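Local atomic coordinates of ErfK/YbiS/YcfS/YnhG family protein (Xylanimonas cellulosilytica, PDB entry 4LPQ), a protein that probably forms peptidoglycan cross-links as an L,D-transpeptidase in cell wall biosynthesis, carrying a putative peptidoglycan-binding domain ahead of its catalytic domain. Residues Q46-L58 with G62-Y76. Numbering follows the deposited sequence.
Sequences QQAVWAFQKAAGL and GVVGPQTQAALDAGY
Phe52 reaches from helix 43-56 onto helix 66-74, its ring packing against Leu72. The methyl CD2 of Leu72 stands over the ring centre, 3.6 Å from the centroid and 7° off the normal, a CH-pi contact over one face. With CG anti to the backbone N (chi1 -176°), Phe52 brings its far end to the opposing backbone: CZ comes within 3.5 Å of Ala71 C, and the carbonyl O of Ala71 lies in plane at the ring edge. CB of Ala71 packs against CZ and CE2. Tyr32 adds an edge-to-face ring contact, and Leu27 of helix 18-30 also touches Phe52. The segments 46-56 and 66-74 cross nearly at right angles (83°) within the putative peptidoglycan-binding domain, where helix 18-30 completes a small three-helix core, away from the predicted catalytic Cys181 and His167.

Gln53 ties the same helix to the loop that leads into helix 66-74. Its chain is extended beyond CG, carrying the amide across to both Gly62 and Thr68. OE1 accepts from Gly62 N at 2.8 Å, the donor slightly tilted from the carbonyl plane, while NE2 gives a nearly straight bond to Thr68 OG1, 3.2 Å away and almost in the amide plane. A further bond from NE2 to Asp61 helps fix the amide's rotation. Gly62 N also sits at the edge of the Trp50 ring, one face of which is covered by Gln46 CG; a water donates to both Gln46 OE1 and Gly62 O. Past the Schellman motif at Gly57, Leu58 folds back, CD1 resting on Thr68 and Ala71 and CD2 on the Gln67 amide, 3.7 Å from its CD. Beyond a second Schellman motif at Gly75, the Tyr76 ring lies with one face against Ala56 CA, 4.0 Å from the ring centroid, and CE2 touching Ala55 CB.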
ATOM      1  N   GLN A  46      -7.054  -3.535   8.475  1.00 12.18           N
ATOM      2  CA  GLN A  46      -7.423  -2.241   7.929  1.00 11.34           C
ATOM      3  C   GLN A  46      -6.631  -1.898   6.714  1.00 11.35           C
ATOM      4  O   GLN A  46      -7.177  -1.370   5.720  1.00 11.36           O
ATOM      5  CB  GLN A  46      -7.286  -1.162   9.024  1.00 13.13           C
ATOM      6  CG  GLN A  46      -7.729   0.211   8.598  1.00 16.49           C
ATOM      7  CD  GLN A  46      -9.184   0.206   8.517  1.00 19.94           C
ATOM      8  OE1 GLN A  46      -9.846   0.616   9.410  1.00 27.38           O
ATOM      9  NE2 GLN A  46      -9.705  -0.244   7.388  1.00 23.35           N
ATOM     10  N   GLN A  47      -5.330  -2.101   6.750  1.00 12.06           N
ATOM     11  CA  GLN A  47      -4.488  -1.805   5.602  1.00 12.03           C
ATOM     12  C   GLN A  47      -4.962  -2.582   4.359  1.00 10.65           C
ATOM     13  O   GLN A  47      -5.032  -2.038   3.275  1.00 12.41           O
ATOM     14  CB  GLN A  47      -3.017  -2.111   5.887  1.00 11.72           C
ATOM     15  CG  GLN A  47      -2.373  -1.192   6.923  1.00 11.64           C
ATOM     16  CD  GLN A  47      -2.215   0.201   6.365  1.00 11.85           C
ATOM     17  OE1 GLN A  47      -2.825   1.209   6.967  1.00 15.80           O
ATOM     18  NE2 GLN A  47      -1.496   0.337   5.361  1.00  9.61           N
ATOM     19  N   ALA A  48      -5.290  -3.850   4.582  1.00 11.85           N
ATOM     20  CA  ALA A  48      -5.723  -4.678   3.442  1.00 12.00           C
ATOM     21  C   ALA A  48      -7.068  -4.271   2.886  1.00 11.59           C
ATOM     22  O   ALA A  48      -7.301  -4.250   1.685  1.00 12.08           O
ATOM     23  CB  ALA A  48      -5.755  -6.147   3.834  1.00 12.47           C
ATOM     24  N   VAL A  49      -8.030  -3.949   3.806  1.00 10.93           N
ATOM     25  CA  VAL A  49      -9.327  -3.440   3.338  1.00 10.95           C
ATOM     26  C   VAL A  49      -9.234  -2.153   2.560  1.00 10.91           C
ATOM     27  O   VAL A  49      -9.880  -1.972   1.547  1.00 11.21           O
ATOM     28  CB  VAL A  49     -10.359  -3.354   4.495  1.00 11.79           C
ATOM     29  CG1 VAL A  49     -11.680  -2.741   4.063  1.00 13.03           C
ATOM     30  CG2 VAL A  49     -10.623  -4.746   5.084  1.00 12.21           C
ATOM     31  N   TRP A  50      -8.437  -1.224   3.083  1.00 11.16           N
ATOM     32  CA  TRP A  50      -8.213   0.036   2.376  1.00 11.46           C
ATOM     33  C   TRP A  50      -7.604  -0.222   1.020  1.00 10.96           C
ATOM     34  O   TRP A  50      -7.999   0.357   0.034  1.00 12.02           O
ATOM     35  CB  TRP A  50      -7.354   0.939   3.190  1.00 10.99           C
ATOM     36  CG  TRP A  50      -8.044   1.622   4.360  1.00 11.59           C
ATOM     37  CD1 TRP A  50      -9.375   1.781   4.573  1.00 11.32           C
ATOM     38  CD2 TRP A  50      -7.407   2.273   5.459  1.00 10.36           C
ATOM     39  NE1 TRP A  50      -9.617   2.523   5.707  1.00 11.57           N
ATOM     40  CE2 TRP A  50      -8.430   2.849   6.299  1.00 11.59           C
ATOM     41  CE3 TRP A  50      -6.096   2.464   5.813  1.00 11.47           C
ATOM     42  CZ2 TRP A  50      -8.136   3.525   7.460  1.00 12.39           C
ATOM     43  CZ3 TRP A  50      -5.784   3.155   6.956  1.00 13.24           C
ATOM     44  CH2 TRP A  50      -6.791   3.683   7.761  1.00 13.03           C
ATOM     45  N   ALA A  51      -6.612  -1.148   0.938  1.00 11.77           N
ATOM     46  CA  ALA A  51      -6.033  -1.477  -0.371  1.00 11.21           C
ATOM     47  C   ALA A  51      -7.073  -1.992  -1.313  1.00 11.71           C
ATOM     48  O   ALA A  51      -7.079  -1.691  -2.494  1.00 11.44           O
ATOM     49  CB  ALA A  51      -4.959  -2.475  -0.195  1.00 12.37           C
ATOM     50  N   PHE A  52      -7.976  -2.834  -0.802  1.00 11.00           N
ATOM     51  CA  PHE A  52      -9.021  -3.399  -1.625  1.00 10.58           C
ATOM     52  C   PHE A  52      -9.987  -2.369  -2.148  1.00 10.57           C
ATOM     53  O   PHE A  52     -10.326  -2.302  -3.314  1.00 11.43           O
ATOM     54  CB  PHE A  52      -9.765  -4.483  -0.857  1.00 10.74           C
ATOM     55  CG  PHE A  52     -10.795  -5.158  -1.737  1.00 10.80           C
ATOM     56  CD1 PHE A  52     -10.412  -6.102  -2.654  1.00 12.08           C
ATOM     57  CD2 PHE A  52     -12.096  -4.765  -1.731  1.00 13.36           C
ATOM     58  CE1 PHE A  52     -11.282  -6.584  -3.581  1.00 12.38           C
ATOM     59  CE2 PHE A  52     -13.016  -5.295  -2.650  1.00 12.36           C
ATOM     60  CZ  PHE A  52     -12.599  -6.197  -3.620  1.00 12.71           C
ATOM     61  N   GLN A  53     -10.489  -1.538  -1.227  1.00 10.47           N
ATOM     62  CA  GLN A  53     -11.421  -0.463  -1.608  1.00 11.27           C
ATOM     63  C   GLN A  53     -10.757   0.472  -2.596  1.00 10.79           C
ATOM     64  O   GLN A  53     -11.390   0.877  -3.575  1.00 12.21           O
ATOM     65  CB  GLN A  53     -12.006   0.283  -0.408  1.00 11.11           C
ATOM     66  CG  GLN A  53     -12.877  -0.573   0.479  1.00 11.73           C
ATOM     67  CD  GLN A  53     -13.384   0.110   1.669  1.00 12.20           C
ATOM     68  OE1 GLN A  53     -12.689   0.847   2.356  1.00 12.98           O
ATOM     69  NE2 GLN A  53     -14.660  -0.175   1.940  1.00 13.34           N
ATOM     70  N   LYS A  54      -9.517   0.878  -2.326  1.00 10.95           N
ATOM     71  CA  LYS A  54      -8.779   1.665  -3.317  1.00 11.67           C
ATOM     72  C   LYS A  54      -8.685   1.015  -4.694  1.00 11.36           C
ATOM     73  O   LYS A  54      -8.964   1.631  -5.702  1.00 12.99           O
ATOM     74  CB  LYS A  54      -7.359   1.915  -2.790  1.00 11.21           C
ATOM     75  CG  LYS A  54      -7.285   2.915  -1.627  1.00 11.12           C
ATOM     76  CD  LYS A  54      -5.914   2.968  -1.012  1.00 11.30           C
ATOM     77  CE  LYS A  54      -5.670   4.164  -0.161  1.00 11.72           C
ATOM     78  NZ  LYS A  54      -4.209   4.222   0.232  1.00 11.95           N
ATOM     79  N   ALA A  55      -8.299  -0.253  -4.712  1.00 11.70           N
ATOM     80  CA  ALA A  55      -8.093  -0.931  -5.952  1.00 12.12           C
ATOM     81  C   ALA A  55      -9.406  -0.949  -6.771  1.00 12.95           C
ATOM     82  O   ALA A  55      -9.446  -0.764  -7.966  1.00 13.53           O
ATOM     83  CB  ALA A  55      -7.590  -2.317  -5.697  1.00 12.83           C
ATOM     84  N   ALA A  56     -10.512  -1.271  -6.074  1.00 11.82           N
ATOM     85  CA  ALA A  56     -11.812  -1.468  -6.671  1.00 11.31           C
ATOM     86  C   ALA A  56     -12.498  -0.127  -6.975  1.00 12.30           C
ATOM     87  O   ALA A  56     -13.620  -0.150  -7.522  1.00 15.76           O
ATOM     88  CB  ALA A  56     -12.670  -2.365  -5.794  1.00 13.49           C
ATOM     89  N   GLY A  57     -11.945   0.989  -6.577  1.00 12.54           N
ATOM     90  CA  GLY A  57     -12.550   2.281  -6.823  1.00 13.96           C
ATOM     91  C   GLY A  57     -13.708   2.661  -5.900  1.00 13.33           C
ATOM     92  O   GLY A  57     -14.557   3.452  -6.323  1.00 17.15           O
ATOM     93  N   LEU A  58     -13.729   2.052  -4.711  1.00 12.67           N
ATOM     94  CA  LEU A  58     -14.816   2.244  -3.773  1.00 12.16           C
ATOM     95  C   LEU A  58     -14.476   3.254  -2.728  1.00 12.55           C
ATOM     96  O   LEU A  58     -13.304   3.562  -2.474  1.00 14.29           O
ATOM     97  CB  LEU A  58     -15.082   0.897  -3.100  1.00 14.25           C
ATOM     98  CG  LEU A  58     -15.380  -0.211  -4.081  1.00 14.79           C
ATOM     99  CD1 LEU A  58     -15.558  -1.448  -3.344  1.00 19.13           C
ATOM    100  CD2 LEU A  58     -16.587   0.138  -4.975  1.00 21.16           C
ATOM    101  N   GLY A  62     -13.182   1.608   5.031  1.00 11.52           N
ATOM    102  CA  GLY A  62     -12.940   0.456   5.867  1.00 12.62           C
ATOM    103  C   GLY A  62     -14.135  -0.362   6.259  1.00 12.63           C
ATOM    104  O   GLY A  62     -13.945  -1.337   6.961  1.00 15.90           O
ATOM    105  N   VAL A  63     -15.316  -0.019   5.786  1.00 11.76           N
ATOM    106  CA  VAL A  63     -16.531  -0.731   6.180  1.00 11.33           C
ATOM    107  C   VAL A  63     -16.925  -1.634   5.001  1.00 11.25           C
ATOM    108  O   VAL A  63     -17.174  -1.104   3.884  1.00 12.64           O
ATOM    109  CB  VAL A  63     -17.630   0.196   6.560  1.00 12.22           C
ATOM    110  CG1 VAL A  63     -18.919  -0.554   6.923  1.00 13.92           C
ATOM    111  CG2 VAL A  63     -17.251   1.099   7.718  1.00 13.04           C
ATOM    112  N   VAL A  64     -16.978  -2.925   5.218  1.00 10.78           N
ATOM    113  CA  VAL A  64     -17.298  -3.864   4.150  1.00 11.95           C
ATOM    114  C   VAL A  64     -18.814  -4.045   4.062  1.00 11.63           C
ATOM    115  O   VAL A  64     -19.382  -4.951   4.664  1.00 13.41           O
ATOM    116  CB  VAL A  64     -16.538  -5.198   4.342  1.00 11.74           C
ATOM    117  CG1 VAL A  64     -16.856  -6.150   3.215  1.00 15.11           C
ATOM    118  CG2 VAL A  64     -15.049  -4.924   4.449  1.00 13.59           C
ATOM    119  N   GLY A  65     -19.434  -3.074   3.426  1.00 12.54           N
ATOM    120  CA  GLY A  65     -20.864  -3.114   3.192  1.00 14.29           C
ATOM    121  C   GLY A  65     -21.197  -3.802   1.894  1.00 11.55           C
ATOM    122  O   GLY A  65     -20.388  -4.479   1.264  1.00 12.40           O
ATOM    123  N   PRO A  66     -22.449  -3.610   1.459  1.00 12.45           N
ATOM    124  CA  PRO A  66     -22.939  -4.366   0.277  1.00 12.37           C
ATOM    125  C   PRO A  66     -22.063  -4.192  -0.985  1.00 12.48           C
ATOM    126  O   PRO A  66     -21.744  -5.169  -1.700  1.00 12.92           O
ATOM    127  CB  PRO A  66     -24.352  -3.790   0.076  1.00 12.39           C
ATOM    128  CG  PRO A  66     -24.813  -3.519   1.499  1.00 12.10           C
ATOM    129  CD  PRO A  66     -23.574  -2.979   2.172  1.00 14.30           C
ATOM    130  N   GLN A  67     -21.655  -2.946  -1.294  1.00 11.95           N
ATOM    131  CA  GLN A  67     -20.875  -2.713  -2.491  1.00 13.32           C
ATOM    132  C   GLN A  67     -19.487  -3.321  -2.427  1.00 10.95           C
ATOM    133  O   GLN A  67     -18.999  -3.891  -3.424  1.00 12.34           O
ATOM    134  CB  GLN A  67     -20.848  -1.242  -2.779  1.00 13.10           C
ATOM    135  CG  GLN A  67     -20.253  -0.870  -4.134  1.00 13.28           C
ATOM    136  CD  GLN A  67     -20.180   0.598  -4.409  1.00 15.10           C
ATOM    137  OE1 GLN A  67     -20.093   1.403  -3.522  1.00 19.37           O
ATOM    138  NE2 GLN A  67     -20.149   0.921  -5.675  1.00 18.26           N
ATOM    139  N   THR A  68     -18.823  -3.150  -1.282  1.00 11.62           N
ATOM    140  CA  THR A  68     -17.518  -3.777  -1.108  1.00 10.90           C
ATOM    141  C   THR A  68     -17.584  -5.282  -1.178  1.00 11.31           C
ATOM    142  O   THR A  68     -16.761  -5.931  -1.832  1.00 12.10           O
ATOM    143  CB  THR A  68     -16.807  -3.238   0.170  1.00 12.06           C
ATOM    144  OG1 THR A  68     -16.627  -1.845   0.096  1.00 12.72           O
ATOM    145  CG2 THR A  68     -15.456  -3.887   0.339  1.00 11.94           C
ATOM    146  N   GLN A  69     -18.610  -5.858  -0.573  1.00 12.83           N
ATOM    147  CA  GLN A  69     -18.798  -7.293  -0.621  1.00 12.93           C
ATOM    148  C   GLN A  69     -18.988  -7.763  -2.058  1.00 13.07           C
ATOM    149  O   GLN A  69     -18.463  -8.792  -2.430  1.00 13.64           O
ATOM    150  CB  GLN A  69     -20.002  -7.695   0.249  1.00 13.99           C
ATOM    151  CG  GLN A  69     -20.255  -9.159   0.259  1.00 16.48           C
ATOM    152  CD  GLN A  69     -19.177  -9.871   1.019  1.00 20.89           C
ATOM    153  OE1 GLN A  69     -18.770  -9.458   2.095  1.00 28.35           O
ATOM    154  NE2 GLN A  69     -18.730 -10.977   0.458  1.00 21.22           N
ATOM    155  N   ALA A  70     -19.741  -7.008  -2.857  1.00 12.75           N
ATOM    156  CA  ALA A  70     -19.906  -7.378  -4.229  1.00 13.82           C
ATOM    157  C   ALA A  70     -18.591  -7.447  -4.983  1.00 13.23           C
ATOM    158  O   ALA A  70     -18.345  -8.352  -5.781  1.00 14.85           O
ATOM    159  CB  ALA A  70     -20.907  -6.457  -4.932  1.00 16.93           C
ATOM    160  N   ALA A  71     -17.723  -6.458  -4.712  1.00 13.43           N
ATOM    161  CA  ALA A  71     -16.427  -6.435  -5.376  1.00 13.64           C
ATOM    162  C   ALA A  71     -15.550  -7.608  -4.883  1.00 12.61           C
ATOM    163  O   ALA A  71     -14.778  -8.197  -5.664  1.00 13.88           O
ATOM    164  CB  ALA A  71     -15.803  -5.072  -5.168  1.00 13.63           C
ATOM    165  N   LEU A  72     -15.622  -7.919  -3.599  1.00 12.27           N
ATOM    166  CA  LEU A  72     -14.899  -9.056  -3.060  1.00 12.35           C
ATOM    167  C   LEU A  72     -15.324 -10.336  -3.765  1.00 13.24           C
ATOM    168  O   LEU A  72     -14.517 -11.176  -4.146  1.00 14.58           O
ATOM    169  CB  LEU A  72     -15.082  -9.133  -1.558  1.00 12.78           C
ATOM    170  CG  LEU A  72     -14.280  -8.180  -0.749  1.00 14.97           C
ATOM    171  CD1 LEU A  72     -14.837  -8.082   0.613  1.00 16.85           C
ATOM    172  CD2 LEU A  72     -12.790  -8.544  -0.729  1.00 15.33           C
ATOM    173  N   ASP A  73     -16.646 -10.499  -3.883  1.00 13.74           N
ATOM    174  CA  ASP A  73     -17.191 -11.700  -4.525  1.00 14.63           C
ATOM    175  C   ASP A  73     -16.776 -11.756  -6.002  1.00 14.88           C
ATOM    176  O   ASP A  73     -16.555 -12.884  -6.535  1.00 18.20           O
ATOM    177  CB  ASP A  73     -18.680 -11.744  -4.415  1.00 15.75           C
ATOM    178  CG  ASP A  73     -19.151 -12.100  -2.954  1.00 21.06           C
ATOM    179  OD1 ASP A  73     -18.407 -12.565  -2.131  1.00 25.26           O
ATOM    180  OD2 ASP A  73     -20.336 -12.013  -2.695  1.00 23.38           O
ATOM    181  N   ALA A  74     -16.698 -10.585  -6.666  1.00 14.46           N
ATOM    182  CA  ALA A  74     -16.258 -10.546  -8.042  1.00 15.69           C
ATOM    183  C   ALA A  74     -14.719 -10.845  -8.150  1.00 17.27           C
ATOM    184  O   ALA A  74     -14.214 -11.128  -9.238  1.00 18.11           O
ATOM    185  CB  ALA A  74     -16.532  -9.193  -8.683  1.00 17.12           C
ATOM    186  N   GLY A  75     -14.013 -10.827  -7.047  1.00 15.29           N
ATOM    187  CA  GLY A  75     -12.608 -11.147  -7.055  1.00 16.00           C
ATOM    188  C   GLY A  75     -11.767 -10.035  -7.639  1.00 14.12           C
ATOM    189  O   GLY A  75     -10.746 -10.257  -8.258  1.00 16.59           O
ATOM    190  N   TYR A  76     -12.125  -8.769  -7.430  1.00 13.04           N
ATOM    191  CA  TYR A  76     -11.471  -7.650  -8.061  1.00 13.42           C
ATOM    192  C   TYR A  76      -9.974  -7.632  -7.724  1.00 13.49           C
ATOM    193  O   TYR A  76      -9.573  -7.639  -6.581  1.00 13.87           O
ATOM    194  CB  TYR A  76     -12.026  -6.290  -7.676  1.00 14.98           C
ATOM    195  CG  TYR A  76     -11.358  -5.163  -8.459  1.00 14.90           C
ATOM    196  CD1 TYR A  76     -11.724  -4.887  -9.765  1.00 17.82           C
ATOM    197  CD2 TYR A  76     -10.218  -4.582  -7.994  1.00 14.48           C
ATOM    198  CE1 TYR A  76     -10.988  -3.997 -10.545  1.00 16.90           C
ATOM    199  CE2 TYR A  76      -9.477  -3.699  -8.728  1.00 15.79           C
ATOM    200  CZ  TYR A  76      -9.830  -3.445  -9.993  1.00 15.37           C
ATOM    201  OH  TYR A  76      -9.116  -2.535 -10.742  1.00 19.21           O
TER
HETATM  202  O   HOH W   1     -12.822  -0.152   9.318  1.00 25.31           O